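Local coordinates for protein phenolic acid decarboxylase (Sedimentibacter hydroxybenzoicus, PDB 7AE5) that catalyses the reversible non-oxidative decarboxylation of 4-hydroxybenzoate and 3,4-dihydroxybenzoate as an oxygen-sensitive UbiD-family enzyme using prenylated FMN and manganese, at residues 53-65 against 123-135. Sequence-based numbering, arbitrary orientation.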
ATOM      1  N   PHE C  53      41.894 -21.110 -28.747  1.00 61.02           N
ATOM      2  CA  PHE C  53      42.781 -22.160 -28.259  1.00 62.96           C
ATOM      3  C   PHE C  53      43.298 -22.964 -29.444  1.00 65.25           C
ATOM      4  O   PHE C  53      42.518 -23.631 -30.133  1.00 64.72           O
ATOM      5  CB  PHE C  53      42.064 -23.078 -27.271  1.00 61.69           C
ATOM      6  CG  PHE C  53      41.506 -22.368 -26.075  1.00 59.57           C
ATOM      7  CD1 PHE C  53      40.249 -21.791 -26.120  1.00 57.01           C
ATOM      8  CD2 PHE C  53      42.237 -22.280 -24.902  1.00 60.50           C
ATOM      9  CE1 PHE C  53      39.733 -21.142 -25.023  1.00 55.37           C
ATOM     10  CE2 PHE C  53      41.723 -21.631 -23.800  1.00 58.84           C
ATOM     11  CZ  PHE C  53      40.471 -21.062 -23.863  1.00 56.29           C
ATOM     12  N   GLU C  54      44.609 -22.912 -29.672  1.00 64.24           N
ATOM     13  CA  GLU C  54      45.186 -23.639 -30.795  1.00 65.88           C
ATOM     14  C   GLU C  54      45.424 -25.107 -30.470  1.00 66.42           C
ATOM     15  O   GLU C  54      45.371 -25.951 -31.371  1.00 67.04           O
ATOM     16  CB  GLU C  54      46.495 -22.980 -31.231  1.00 68.23           C
ATOM     17  N   LYS C  55      45.678 -25.436 -29.205  1.00 71.15           N
ATOM     18  CA  LYS C  55      46.044 -26.790 -28.807  1.00 72.03           C
ATOM     19  C   LYS C  55      45.250 -27.190 -27.573  1.00 70.49           C
ATOM     20  O   LYS C  55      45.355 -26.541 -26.528  1.00 70.17           O
ATOM     21  CB  LYS C  55      47.547 -26.892 -28.534  1.00 74.54           C
ATOM     22  N   ILE C  56      44.466 -28.258 -27.697  1.00 56.64           N
ATOM     23  CA  ILE C  56      43.726 -28.844 -26.586  1.00 55.52           C
ATOM     24  C   ILE C  56      44.166 -30.295 -26.448  1.00 56.96           C
ATOM     25  O   ILE C  56      44.186 -31.036 -27.438  1.00 57.62           O
ATOM     26  CB  ILE C  56      42.204 -28.742 -26.795  1.00 53.27           C
ATOM     27  CG1 ILE C  56      41.783 -27.281 -26.970  1.00 51.99           C
ATOM     28  CG2 ILE C  56      41.462 -29.363 -25.623  1.00 52.35           C
ATOM     29  CD1 ILE C  56      41.535 -26.880 -28.407  1.00 51.93           C
ATOM     30  N   LYS C  57      44.515 -30.695 -25.225  1.00 78.77           N
ATOM     31  CA  LYS C  57      45.122 -32.001 -24.999  1.00 80.54           C
ATOM     32  C   LYS C  57      44.183 -33.125 -25.419  1.00 79.90           C
ATOM     33  O   LYS C  57      43.034 -33.192 -24.974  1.00 78.26           O
ATOM     34  CB  LYS C  57      45.503 -32.158 -23.528  1.00 81.30           C
ATOM     35  CG  LYS C  57      45.786 -33.594 -23.124  1.00 82.85           C
ATOM     36  CD  LYS C  57      45.985 -33.741 -21.626  1.00 83.59           C
ATOM     37  CE  LYS C  57      44.968 -34.706 -21.033  1.00 82.91           C
ATOM     38  NZ  LYS C  57      45.497 -35.414 -19.832  1.00 84.79           N
ATOM     39  N   GLY C  58      44.685 -34.017 -26.275  1.00 60.23           N
ATOM     40  CA  GLY C  58      43.914 -35.129 -26.780  1.00 60.04           C
ATOM     41  C   GLY C  58      43.147 -34.846 -28.052  1.00 58.98           C
ATOM     42  O   GLY C  58      42.632 -35.787 -28.668  1.00 59.24           O
ATOM     43  N   TYR C  59      43.061 -33.588 -28.469  1.00 62.44           N
ATOM     44  CA  TYR C  59      42.299 -33.201 -29.644  1.00 61.54           C
ATOM     45  C   TYR C  59      43.233 -32.727 -30.748  1.00 62.92           C
ATOM     46  O   TYR C  59      44.412 -32.437 -30.534  1.00 64.28           O
ATOM     47  CB  TYR C  59      41.276 -32.115 -29.297  1.00 59.31           C
ATOM     48  CG  TYR C  59      40.109 -32.630 -28.485  1.00 57.94           C
ATOM     49  CD1 TYR C  59      39.285 -33.636 -28.976  1.00 57.94           C
ATOM     50  CD2 TYR C  59      39.841 -32.125 -27.221  1.00 56.87           C
ATOM     51  CE1 TYR C  59      38.221 -34.115 -28.233  1.00 56.92           C
ATOM     52  CE2 TYR C  59      38.780 -32.594 -26.473  1.00 55.83           C
ATOM     53  CZ  TYR C  59      37.973 -33.588 -26.984  1.00 55.85           C
ATOM     54  OH  TYR C  59      36.918 -34.054 -26.234  1.00 55.02           O
ATOM     55  N   LYS C  60      42.671 -32.642 -31.946  1.00 75.61           N
ATOM     56  CA  LYS C  60      43.430 -32.381 -33.152  1.00 77.16           C
ATOM     57  C   LYS C  60      43.141 -31.001 -33.741  1.00 76.37           C
ATOM     58  O   LYS C  60      43.934 -30.509 -34.553  1.00 77.77           O
ATOM     59  CB  LYS C  60      43.128 -33.517 -34.151  1.00 78.16           C
ATOM     60  CG  LYS C  60      43.479 -33.309 -35.608  1.00 79.56           C
ATOM     61  CD  LYS C  60      42.348 -33.807 -36.525  1.00 79.24           C
ATOM     62  CE  LYS C  60      42.289 -35.311 -36.776  1.00 80.45           C
ATOM     63  NZ  LYS C  60      41.165 -35.530 -37.737  1.00 80.23           N
ATOM     64  N   TYR C  61      42.086 -30.326 -33.277  1.00 75.54           N
ATOM     65  CA  TYR C  61      41.578 -29.093 -33.878  1.00 74.70           C
ATOM     66  C   TYR C  61      41.461 -27.965 -32.856  1.00 73.30           C
ATOM     67  O   TYR C  61      41.990 -28.073 -31.746  1.00 73.33           O
ATOM     68  CB  TYR C  61      40.237 -29.404 -34.542  1.00 73.72           C
ATOM     69  CG  TYR C  61      40.388 -30.140 -35.853  1.00 75.41           C
ATOM     70  CD1 TYR C  61      41.610 -30.148 -36.532  1.00 77.48           C
ATOM     71  CD2 TYR C  61      39.361 -30.953 -36.330  1.00 75.15           C
ATOM     72  CE1 TYR C  61      41.766 -30.836 -37.716  1.00 79.16           C
ATOM     73  CE2 TYR C  61      39.507 -31.669 -37.500  1.00 76.87           C
ATOM     74  CZ  TYR C  61      40.713 -31.602 -38.195  1.00 78.84           C
ATOM     75  OH  TYR C  61      40.875 -32.309 -39.364  1.00 80.70           O
ATOM     76  N   SER C  62      40.776 -26.881 -33.213  1.00 64.42           N
ATOM     77  CA  SER C  62      40.797 -25.654 -32.427  1.00 63.43           C
ATOM     78  C   SER C  62      39.456 -25.377 -31.753  1.00 61.16           C
ATOM     79  O   SER C  62      38.417 -25.938 -32.110  1.00 60.37           O
ATOM     80  CB  SER C  62      41.176 -24.455 -33.305  1.00 64.23           C
ATOM     81  OG  SER C  62      42.101 -24.827 -34.311  1.00 66.39           O
ATOM     82  N   VAL C  63      39.501 -24.479 -30.767  1.00 52.56           N
ATOM     83  CA  VAL C  63      38.326 -23.989 -30.054  1.00 50.51           C
ATOM     84  C   VAL C  63      38.412 -22.470 -29.975  1.00 50.15           C
ATOM     85  O   VAL C  63      39.489 -21.915 -29.733  1.00 51.26           O
ATOM     86  CB  VAL C  63      38.216 -24.598 -28.639  1.00 49.90           C
ATOM     87  CG1 VAL C  63      37.249 -23.799 -27.769  1.00 48.16           C
ATOM     88  CG2 VAL C  63      37.768 -26.038 -28.716  1.00 49.97           C
ATOM     89  N   VAL C  64      37.283 -21.798 -30.191  1.00 50.36           N
ATOM     90  CA  VAL C  64      37.175 -20.358 -29.994  1.00 49.87           C
ATOM     91  C   VAL C  64      35.914 -20.075 -29.186  1.00 47.96           C
ATOM     92  O   VAL C  64      34.871 -20.705 -29.399  1.00 47.09           O
ATOM     93  CB  VAL C  64      37.178 -19.590 -31.337  1.00 50.64           C
ATOM     94  CG1 VAL C  64      35.893 -19.826 -32.117  1.00 49.79           C
ATOM     95  CG2 VAL C  64      37.409 -18.100 -31.102  1.00 50.64           C
ATOM     96  N   THR C  65      36.018 -19.151 -28.233  1.00 48.51           N
ATOM     97  CA  THR C  65      34.917 -18.853 -27.329  1.00 46.83           C
ATOM     98  C   THR C  65      34.856 -17.352 -27.076  1.00 46.45           C
ATOM     99  O   THR C  65      35.804 -16.615 -27.357  1.00 47.59           O
ATOM    100  CB  THR C  65      35.055 -19.616 -26.002  1.00 46.60           C
ATOM    101  OG1 THR C  65      33.820 -19.552 -25.278  1.00 45.04           O
ATOM    102  CG2 THR C  65      36.169 -19.022 -25.154  1.00 47.47           C
ATOM    103  N   ILE C 123      31.081 -42.347 -37.564  1.00 70.70           N
ATOM    104  CA  ILE C 123      30.989 -40.939 -37.201  1.00 68.17           C
ATOM    105  C   ILE C 123      31.413 -40.759 -35.753  1.00 65.59           C
ATOM    106  O   ILE C 123      30.867 -41.392 -34.841  1.00 64.42           O
ATOM    107  CB  ILE C 123      29.574 -40.414 -37.446  1.00 67.15           C
ATOM    108  CG1 ILE C 123      29.388 -40.110 -38.929  1.00 69.78           C
ATOM    109  CG2 ILE C 123      29.303 -39.173 -36.608  1.00 63.91           C
ATOM    110  CD1 ILE C 123      27.997 -39.723 -39.278  1.00 69.46           C
ATOM    111  N   ASN C 124      32.404 -39.896 -35.538  1.00 64.63           N
ATOM    112  CA  ASN C 124      32.937 -39.605 -34.213  1.00 62.63           C
ATOM    113  C   ASN C 124      33.064 -38.092 -34.094  1.00 61.08           C
ATOM    114  O   ASN C 124      33.930 -37.488 -34.736  1.00 62.53           O
ATOM    115  CB  ASN C 124      34.287 -40.294 -33.999  1.00 64.44           C
ATOM    116  CG  ASN C 124      34.747 -40.249 -32.554  1.00 62.86           C
ATOM    117  OD1 ASN C 124      34.143 -39.582 -31.715  1.00 60.39           O
ATOM    118  ND2 ASN C 124      35.829 -40.961 -32.258  1.00 64.55           N
ATOM    119  N   LEU C 125      32.194 -37.483 -33.284  1.00 65.76           N
ATOM    120  CA  LEU C 125      32.233 -36.034 -33.117  1.00 64.29           C
ATOM    121  C   LEU C 125      33.519 -35.576 -32.446  1.00 64.44           C
ATOM    122  O   LEU C 125      33.946 -34.434 -32.645  1.00 64.47           O
ATOM    123  CB  LEU C 125      31.027 -35.559 -32.305  1.00 61.54           C
ATOM    124  CG  LEU C 125      29.648 -35.729 -32.940  1.00 61.46           C
ATOM    125  CD1 LEU C 125      28.566 -35.709 -31.871  1.00 59.25           C
ATOM    126  CD2 LEU C 125      29.409 -34.645 -33.976  1.00 62.01           C
ATOM    127  N   PHE C 126      34.151 -36.446 -31.656  1.00 64.28           N
ATOM    128  CA  PHE C 126      35.348 -36.040 -30.929  1.00 64.68           C
ATOM    129  C   PHE C 126      36.544 -35.865 -31.855  1.00 67.44           C
ATOM    130  O   PHE C 126      37.434 -35.059 -31.565  1.00 68.01           O
ATOM    131  CB  PHE C 126      35.657 -37.052 -29.830  1.00 64.69           C
ATOM    132  CG  PHE C 126      34.704 -36.992 -28.674  1.00 62.24           C
ATOM    133  CD1 PHE C 126      33.509 -37.689 -28.707  1.00 61.41           C
ATOM    134  CD2 PHE C 126      34.998 -36.228 -27.558  1.00 61.11           C
ATOM    135  CE1 PHE C 126      32.627 -37.632 -27.644  1.00 59.49           C
ATOM    136  CE2 PHE C 126      34.123 -36.167 -26.492  1.00 59.19           C
ATOM    137  CZ  PHE C 126      32.935 -36.868 -26.535  1.00 58.40           C
ATOM    138  N   GLU C 127      36.586 -36.600 -32.969  1.00 68.32           N
ATOM    139  CA  GLU C 127      37.641 -36.388 -33.951  1.00 71.26           C
ATOM    140  C   GLU C 127      37.437 -35.114 -34.758  1.00 71.47           C
ATOM    141  O   GLU C 127      38.316 -34.754 -35.549  1.00 74.10           O
ATOM    142  CB  GLU C 127      37.742 -37.595 -34.887  1.00 73.69           C
ATOM    143  CG  GLU C 127      38.712 -38.661 -34.402  1.00 75.25           C
ATOM    144  CD  GLU C 127      38.438 -40.029 -35.000  1.00 76.87           C
ATOM    145  OE1 GLU C 127      37.508 -40.147 -35.827  1.00 76.96           O
ATOM    146  OE2 GLU C 127      39.156 -40.988 -34.641  1.00 78.30           O
ATOM    147  N   ILE C 128      36.312 -34.429 -34.574  1.00 68.80           N
ATOM    148  CA  ILE C 128      36.032 -33.158 -35.230  1.00 68.88           C
ATOM    149  C   ILE C 128      36.023 -32.008 -34.229  1.00 66.75           C
ATOM    150  O   ILE C 128      36.643 -30.969 -34.457  1.00 67.86           O
ATOM    151  CB  ILE C 128      34.698 -33.220 -36.008  1.00 68.34           C
ATOM    152  CG1 ILE C 128      34.777 -34.254 -37.132  1.00 71.11           C
ATOM    153  CG2 ILE C 128      34.335 -31.847 -36.560  1.00 68.32           C
ATOM    154  CD1 ILE C 128      35.942 -34.046 -38.071  1.00 74.56           C
ATOM    155  N   LEU C 129      35.329 -32.184 -33.104  1.00 58.58           N
ATOM    156  CA  LEU C 129      35.110 -31.115 -32.144  1.00 56.48           C
ATOM    157  C   LEU C 129      35.883 -31.374 -30.863  1.00 56.14           C
ATOM    158  O   LEU C 129      35.740 -32.450 -30.266  1.00 55.62           O
ATOM    159  CB  LEU C 129      33.617 -30.985 -31.824  1.00 53.79           C
ATOM    160  CG  LEU C 129      32.676 -30.742 -33.004  1.00 54.12           C
ATOM    161  CD1 LEU C 129      31.226 -30.845 -32.555  1.00 51.72           C
ATOM    162  CD2 LEU C 129      32.947 -29.387 -33.637  1.00 55.05           C
ATOM    163  N   PRO C 130      36.709 -30.432 -30.412  1.00 63.14           N
ATOM    164  CA  PRO C 130      37.287 -30.548 -29.067  1.00 62.77           C
ATOM    165  C   PRO C 130      36.232 -30.311 -27.997  1.00 59.91           C
ATOM    166  O   PRO C 130      36.075 -29.190 -27.499  1.00 59.21           O
ATOM    167  CB  PRO C 130      38.373 -29.464 -29.048  1.00 64.66           C
ATOM    168  CG  PRO C 130      38.610 -29.116 -30.489  1.00 66.65           C
ATOM    169  CD  PRO C 130      37.300 -29.321 -31.174  1.00 64.94           C
ATOM    170  N   LEU C 131      35.501 -31.364 -27.643  1.00 57.79           N
ATOM    171  CA  LEU C 131      34.372 -31.243 -26.734  1.00 56.53           C
ATOM    172  C   LEU C 131      34.837 -31.235 -25.282  1.00 56.92           C
ATOM    173  O   LEU C 131      35.774 -31.947 -24.908  1.00 57.82           O
ATOM    174  CB  LEU C 131      33.384 -32.384 -26.969  1.00 55.82           C
ATOM    175  CG  LEU C 131      32.606 -32.280 -28.283  1.00 55.60           C
ATOM    176  CD1 LEU C 131      32.118 -33.647 -28.739  1.00 55.62           C
ATOM    177  CD2 LEU C 131      31.442 -31.308 -28.139  1.00 54.64           C
ATOM    178  N   TYR C 132      34.161 -30.430 -24.465  1.00 49.07           N
ATOM    179  CA  TYR C 132      34.560 -30.199 -23.085  1.00 49.82           C
ATOM    180  C   TYR C 132      33.316 -29.901 -22.258  1.00 48.98           C
ATOM    181  O   TYR C 132      32.225 -29.692 -22.794  1.00 47.67           O
ATOM    182  CB  TYR C 132      35.566 -29.048 -22.989  1.00 50.81           C
ATOM    183  CG  TYR C 132      35.021 -27.736 -23.503  1.00 50.26           C
ATOM    184  CD1 TYR C 132      34.991 -27.458 -24.865  1.00 50.06           C
ATOM    185  CD2 TYR C 132      34.528 -26.777 -22.629  1.00 50.15           C
ATOM    186  CE1 TYR C 132      34.489 -26.262 -25.338  1.00 49.86           C
ATOM    187  CE2 TYR C 132      34.025 -25.579 -23.092  1.00 49.70           C
ATOM    188  CZ  TYR C 132      34.006 -25.326 -24.445  1.00 49.64           C
ATOM    189  OH  TYR C 132      33.505 -24.129 -24.901  1.00 49.49           O
ATOM    190  N   ARG C 133      33.489 -29.878 -20.940  1.00 49.42           N
ATOM    191  CA  ARG C 133      32.393 -29.577 -20.027  1.00 49.03           C
ATOM    192  C   ARG C 133      32.369 -28.080 -19.739  1.00 49.03           C
ATOM    193  O   ARG C 133      33.354 -27.520 -19.243  1.00 50.36           O
ATOM    194  CB  ARG C 133      32.516 -30.372 -18.729  1.00 50.46           C
ATOM    195  CG  ARG C 133      31.199 -30.468 -17.977  1.00 50.11           C
ATOM    196  CD  ARG C 133      31.349 -31.116 -16.612  1.00 52.01           C
ATOM    197  NE  ARG C 133      31.783 -32.506 -16.695  1.00 52.63           N
ATOM    198  CZ  ARG C 133      30.992 -33.518 -17.024  1.00 51.79           C
ATOM    199  NH1 ARG C 133      29.724 -33.328 -17.353  1.00 50.18           N
ATOM    200  NH2 ARG C 133      31.484 -34.753 -17.020  1.00 52.56           N
ATOM    201  N   ILE C 134      31.239 -27.441 -20.041  1.00 48.67           N
ATOM    202  CA  ILE C 134      31.140 -25.989 -19.917  1.00 48.48           C
ATOM    203  C   ILE C 134      31.013 -25.582 -18.453  1.00 49.63           C
ATOM    204  O   ILE C 134      31.724 -24.693 -17.977  1.00 50.75           O
ATOM    205  CB  ILE C 134      29.964 -25.461 -20.755  1.00 46.31           C
ATOM    206  CG1 ILE C 134      30.046 -26.012 -22.181  1.00 45.60           C
ATOM    207  CG2 ILE C 134      29.953 -23.940 -20.760  1.00 45.94           C
ATOM    208  CD1 ILE C 134      28.917 -25.563 -23.073  1.00 43.40           C
ATOM    209  N   ASN C 135      30.102 -26.211 -17.721  1.00 41.22           N
ATOM    210  CA  ASN C 135      29.944 -25.925 -16.306  1.00 42.76           C
ATOM    211  C   ASN C 135      30.074 -27.209 -15.500  1.00 44.22           C
ATOM    212  O   ASN C 135      29.924 -28.315 -16.024  1.00 43.62           O
ATOM    213  CB  ASN C 135      28.606 -25.233 -16.021  1.00 41.79           C
ATOM    214  CG  ASN C 135      28.695 -23.725 -16.163  1.00 41.35           C
ATOM    215  OD1 ASN C 135      29.533 -23.080 -15.531  1.00 42.87           O
ATOM    216  ND2 ASN C 135      27.835 -23.156 -16.999  1.00 39.14           N
TER
HETATM  217  O   HOH W   1      40.058 -34.371 -32.770  1.00 45.36           O
HETATM  218  O   HOH W   2      34.140 -21.504 -22.949  1.00 57.14           O
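Y59 lies flat on P130: the proline CA sits 3.4 Å from the ring centroid and 6° off its normal, a CH-pi contact over the face. Its chi1 of -72° sets CG beside the backbone N, and with CB pointing toward the loop the ring crosses the inverse gamma turn centred on P130, Y59 CE1 lying 3.6 Å from L129 O. At the turn's other end Y59 OH donates to L131 O at 2.7 Å, in the carbonyl plane on a lone pair (C=O...O angle 128°). R36 of the ShdD chain bonds Y59 OH through NH1 and L131 O through NH2. The edge of the F126 ring, at CD2, lies 3.2 Å from Y59 OH. V63 CG2 presses on P130 CB at 3.5 Å, tighter than usual carbon contact. Y61 turns a ring edge to I128 O, and a water joins K60 N to F126 O. A leucine in place of Y59 would probably forfeit the flat cover over P130 and leave L131 O and R36 without their hydroxyl partner. CH-pi contact and apolar packing thus join the turn before strand 62-65, in the UbiD N-terminal range, to the Rift-related 123-135 loop, while the R36 guanidinium is likely to polarise the phenol and steady its bond.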